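Local coordinates for protein beta-glucuronidase (Dictyoglomus thermophilum, PDB 6XXW) that probably hydrolyses beta-D-glucuronides, releasing glucuronic acid, as a family 2 glycoside hydrolase, at residues A[468-471]-A[472-476]; A[484-487]-A[488-492]. One frame throughout, in Å; residues are numbered along the deposited sequence.

Contact 1. Residues A[468-471]-A[472-476]; sequences RYYS and WYTDS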
# COMPACT_ATOMS: atom_id res chain seq x y z
N ARG A 468 22.27 -16.83 -7.34
CA ARG A 468 22.63 -16.86 -5.92
C ARG A 468 21.74 -15.91 -5.13
O ARG A 468 21.47 -14.78 -5.56
CB ARG A 468 24.12 -16.49 -5.72
CG ARG A 468 25.10 -17.62 -6.14
CD ARG A 468 24.84 -18.88 -5.31
NE ARG A 468 25.72 -20.01 -5.65
CZ ARG A 468 25.29 -21.14 -6.22
NH1 ARG A 468 24.00 -21.27 -6.54
NH2 ARG A 468 26.13 -22.13 -6.46
N TYR A 469 21.31 -16.37 -3.95
CA TYR A 469 20.31 -15.71 -3.12
C TYR A 469 20.76 -15.66 -1.66
O TYR A 469 19.95 -15.80 -0.74
CB TYR A 469 18.96 -16.42 -3.26
CG TYR A 469 18.29 -16.12 -4.60
CD1 TYR A 469 17.59 -14.93 -4.80
CD2 TYR A 469 18.38 -17.02 -5.66
CE1 TYR A 469 16.98 -14.64 -6.03
CE2 TYR A 469 17.78 -16.75 -6.89
CZ TYR A 469 17.09 -15.55 -7.07
OH TYR A 469 16.49 -15.28 -8.27
N TYR A 470 22.06 -15.49 -1.44
CA TYR A 470 22.58 -15.41 -0.08
C TYR A 470 21.89 -14.27 0.66
O TYR A 470 21.72 -13.17 0.11
CB TYR A 470 24.08 -15.19 -0.11
CG TYR A 470 24.88 -16.30 -0.80
CD1 TYR A 470 24.85 -17.60 -0.33
CD2 TYR A 470 25.67 -16.02 -1.92
CE1 TYR A 470 25.59 -18.60 -0.95
CE2 TYR A 470 26.41 -17.01 -2.53
CZ TYR A 470 26.36 -18.30 -2.04
OH TYR A 470 27.09 -19.29 -2.65
N SER A 471 21.51 -14.53 1.91
CA SER A 471 20.78 -13.64 2.82
C SER A 471 19.28 -13.58 2.52
O SER A 471 18.53 -12.95 3.30
CB SER A 471 21.34 -12.21 2.87
OG SER A 471 20.73 -11.38 1.89
N TRP A 472 18.80 -14.23 1.45
CA TRP A 472 17.37 -14.34 1.18
C TRP A 472 16.88 -15.76 1.46
O TRP A 472 16.14 -15.98 2.43
CB TRP A 472 17.00 -13.90 -0.25
CG TRP A 472 15.49 -13.90 -0.38
CD1 TRP A 472 14.71 -14.89 -0.92
CD2 TRP A 472 14.60 -12.90 0.12
NE1 TRP A 472 13.38 -14.55 -0.80
CE2 TRP A 472 13.28 -13.34 -0.15
CE3 TRP A 472 14.78 -11.68 0.78
CZ2 TRP A 472 12.15 -12.60 0.19
CZ3 TRP A 472 13.65 -10.92 1.13
CH2 TRP A 472 12.35 -11.38 0.82
N TYR A 473 17.23 -16.74 0.63
CA TYR A 473 16.76 -18.10 0.87
C TYR A 473 17.59 -18.81 1.93
O TYR A 473 17.09 -19.75 2.57
CB TYR A 473 16.77 -18.93 -0.42
CG TYR A 473 15.66 -18.56 -1.38
CD1 TYR A 473 14.32 -18.63 -0.99
CD2 TYR A 473 15.94 -18.14 -2.67
CE1 TYR A 473 13.29 -18.28 -1.86
CE2 TYR A 473 14.93 -17.79 -3.55
CZ TYR A 473 13.61 -17.86 -3.14
OH TYR A 473 12.60 -17.53 -4.02
N THR A 474 18.84 -18.40 2.11
CA THR A 474 19.70 -18.89 3.18
C THR A 474 20.11 -17.72 4.06
O THR A 474 20.20 -16.58 3.59
CB THR A 474 20.95 -19.60 2.61
OG1 THR A 474 21.61 -18.75 1.67
CG2 THR A 474 20.55 -20.90 1.92
N ASP A 475 20.33 -17.98 5.35
CA ASP A 475 20.66 -16.93 6.32
C ASP A 475 19.73 -15.73 6.16
O ASP A 475 20.16 -14.58 6.10
CB ASP A 475 22.12 -16.51 6.20
CG ASP A 475 23.07 -17.70 6.31
OD1 ASP A 475 23.18 -18.27 7.41
OD2 ASP A 475 23.68 -18.07 5.30
N SER A 476 18.44 -16.03 6.09
CA SER A 476 17.42 -15.03 5.74
C SER A 476 17.49 -13.83 6.67
O SER A 476 17.38 -13.97 7.89
CB SER A 476 16.04 -15.68 5.82
OG SER A 476 16.03 -16.89 5.10
O HOH W 1 23.22 -16.96 2.92
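Tyr-469 and Tyr-473 lie side by side and meet as an edge-to-face (T-shaped) pair. The centroids of the two rings are 5.3 Å apart and the planes stand at 69°. Both rings stand beside their own backbone N (chi1 -74° in each), which brings them alongside. The CD2-CE2 edge of Tyr-473 faces the Tyr-469 ring, offset toward its rim. Tyr-473 CD2 also packs on Tyr-469 CB at 3.5 Å. Tyr-473 is covered on one face by Trp-472 CD1, which sits over the ring centre.

The backbone bonds converge: Tyr-469 O accepts from Trp-472 N at 2.9 Å and from Tyr-473 N at 3.2 Å. The first bond closes a type II beta turn with Tyr-470 and Ser-471 at its corners; Ser-471 has a positive phi of 78°. This turn lies in the loop after strand 463-467 of the TIM barrel, at the C-terminal end of the strands, where barrel enzymes carry their active sites. There Tyr-469 OH bonds to Glu-505, and Tyr-473 OH to Arg-563 and Lys-569. An alanine at Tyr-469 is likely to leave the Tyr-473 edge without the ring it packs on and Glu-505 without this hydroxyl.

Ser-471 OG donates to Tyr-470 O at 2.7 Å, in the carbonyl plane. Ser-476 OG donates to Trp-472 O at 2.8 Å. A water accepts from Ser-471 N and lies 2.7 Å from Asp-475 OD2 and within bonding distance of Thr-474 OG1. Asp-475 OD1 is held by His-163 of the second subunit.

Contact 2. Residues A[484-487]-A[488-492]; sequences YQLE and RDLRE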
# COMPACT_ATOMS: atom_id res chain seq x y z
N TYR A 484 31.29 -12.37 2.16
CA TYR A 484 31.99 -13.61 2.49
C TYR A 484 31.56 -14.74 1.57
O TYR A 484 32.39 -15.40 0.93
CB TYR A 484 31.71 -13.97 3.95
CG TYR A 484 32.49 -15.13 4.54
CD1 TYR A 484 33.70 -14.92 5.20
CD2 TYR A 484 32.00 -16.43 4.47
CE1 TYR A 484 34.41 -15.99 5.76
CE2 TYR A 484 32.71 -17.51 5.03
CZ TYR A 484 33.91 -17.27 5.67
OH TYR A 484 34.62 -18.32 6.23
N GLN A 485 30.25 -14.98 1.47
CA GLN A 485 29.78 -16.17 0.77
C GLN A 485 29.88 -16.01 -0.75
O GLN A 485 30.28 -16.95 -1.45
CB GLN A 485 28.34 -16.47 1.18
CG GLN A 485 28.18 -16.70 2.68
CD GLN A 485 26.74 -16.98 3.07
OE1 GLN A 485 25.81 -16.55 2.39
NE2 GLN A 485 26.55 -17.71 4.17
N LEU A 486 29.53 -14.84 -1.27
CA LEU A 486 29.45 -14.69 -2.71
C LEU A 486 30.84 -14.69 -3.34
O LEU A 486 31.04 -15.31 -4.39
CB LEU A 486 28.69 -13.42 -3.08
CG LEU A 486 28.51 -13.23 -4.60
CD1 LEU A 486 27.71 -14.38 -5.20
CD2 LEU A 486 27.86 -11.87 -4.90
N GLU A 487 31.80 -14.01 -2.71
CA GLU A 487 33.14 -13.98 -3.29
C GLU A 487 33.77 -15.37 -3.29
O GLU A 487 34.36 -15.78 -4.29
CB GLU A 487 34.04 -12.99 -2.55
CG GLU A 487 35.50 -13.12 -2.98
CD GLU A 487 36.32 -11.86 -2.75
OE1 GLU A 487 37.48 -11.83 -3.20
OE2 GLU A 487 35.81 -10.91 -2.13
N ARG A 488 33.66 -16.09 -2.17
CA ARG A 488 34.19 -17.45 -2.12
C ARG A 488 33.54 -18.34 -3.18
O ARG A 488 34.23 -19.14 -3.83
CB ARG A 488 33.96 -18.05 -0.73
CG ARG A 488 34.89 -17.51 0.35
CD ARG A 488 34.29 -17.68 1.75
NE ARG A 488 34.31 -19.06 2.19
CZ ARG A 488 35.35 -19.64 2.77
NH1 ARG A 488 36.47 -18.95 2.97
NH2 ARG A 488 35.29 -20.91 3.14
N ASP A 489 32.22 -18.23 -3.34
CA ASP A 489 31.53 -19.08 -4.30
C ASP A 489 31.98 -18.79 -5.72
O ASP A 489 32.38 -19.71 -6.45
CB ASP A 489 30.02 -18.89 -4.17
CG ASP A 489 29.23 -19.91 -4.97
OD1 ASP A 489 29.64 -21.08 -4.99
OD2 ASP A 489 28.20 -19.55 -5.55
N LEU A 490 31.95 -17.52 -6.12
CA LEU A 490 32.28 -17.18 -7.50
C LEU A 490 33.73 -17.49 -7.84
O LEU A 490 34.02 -17.87 -8.98
CB LEU A 490 31.96 -15.71 -7.78
CG LEU A 490 30.47 -15.38 -7.73
CD1 LEU A 490 30.23 -13.91 -7.95
CD2 LEU A 490 29.70 -16.22 -8.75
N ARG A 491 34.65 -17.33 -6.88
CA ARG A 491 36.04 -17.73 -7.13
C ARG A 491 36.14 -19.24 -7.34
O ARG A 491 36.99 -19.70 -8.12
CB ARG A 491 36.94 -17.30 -5.98
CG ARG A 491 37.13 -15.78 -5.88
CD ARG A 491 38.27 -15.42 -4.92
NE ARG A 491 38.47 -13.97 -4.86
CZ ARG A 491 39.17 -13.28 -5.75
NH1 ARG A 491 39.75 -13.90 -6.77
NH2 ARG A 491 39.30 -11.97 -5.62
N GLU A 492 35.30 -20.02 -6.67
CA GLU A 492 35.34 -21.46 -6.90
C GLU A 492 34.78 -21.82 -8.27
O GLU A 492 35.28 -22.75 -8.92
CB GLU A 492 34.60 -22.21 -5.80
CG GLU A 492 34.93 -23.71 -5.80
CD GLU A 492 33.98 -24.53 -4.95
OE1 GLU A 492 32.94 -23.98 -4.53
OE2 GLU A 492 34.27 -25.73 -4.71
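Glu-487 OE1 is gripped by two nitrogens of Arg-491, one turn further along the helix. Arg-491 NE reaches Glu-487 OE1 at 2.9 Å, on its anti lone pair, and Arg-491 NH2 reaches the same oxygen at 3.0 Å. The oxygen lies at the edge of the guanidinium, almost in its plane, so the salt bridge is side-on. The carboxylate is turned 36° from that plane. Its other oxygen, OE2, pairs with Arg-540, so two arginines fix the rotation of the group.

Both segments belong to helix 482-497, the helix of the beta-alpha-beta unit formed with strands 463-467 and 501-505 of the TIM barrel. The pairs here are i to i+4, and the backbone follows the alpha-helical pattern. Leu-490 N bonds Leu-486 O at 3.0 Å, while the bond from Arg-488 N to Tyr-484 O is weak.

A CH-pi contact joins Tyr-484 and Arg-488. Arg-488 CD stands 3.8 Å from the centroid of the Tyr-484 ring, over its face. A bend at chi3 (72°) lays the guanidinium along the ring, 12° from parallel, with Tyr-484 OH over its centre. Arg-488 NH2 then bonds Glu-161 O of the second subunit.

The apolar contact is between leucines. Leu-486 CD1 meets Leu-490 CD1 at 3.8 Å. Both leucines also touch helix 524-538, Leu-486 through Phe-534 and Val-537, Leu-490 through Leu-538.

Contact 1 is a loop and contact 2 is the middle of the helix that follows it, both in the TIM barrel domain. Each is partly buried, and each borders the second subunit. Contact 1 rests on aromatic rings, a tight turn and a water; contact 2 rests on the regular spacing of a helix, with leucines facing helix 524-538 and the arginines at the surface. The two are joined directly. Arg-468 forms a salt bridge with Asp-489, Asp-475 probably hydrogen-bonds Gln-485, and Tyr-470 packs on Gln-485 and Leu-486. Met-162 of the second subunit packs on Tyr-470, Tyr-484 and Asp-489, so it touches both contacts.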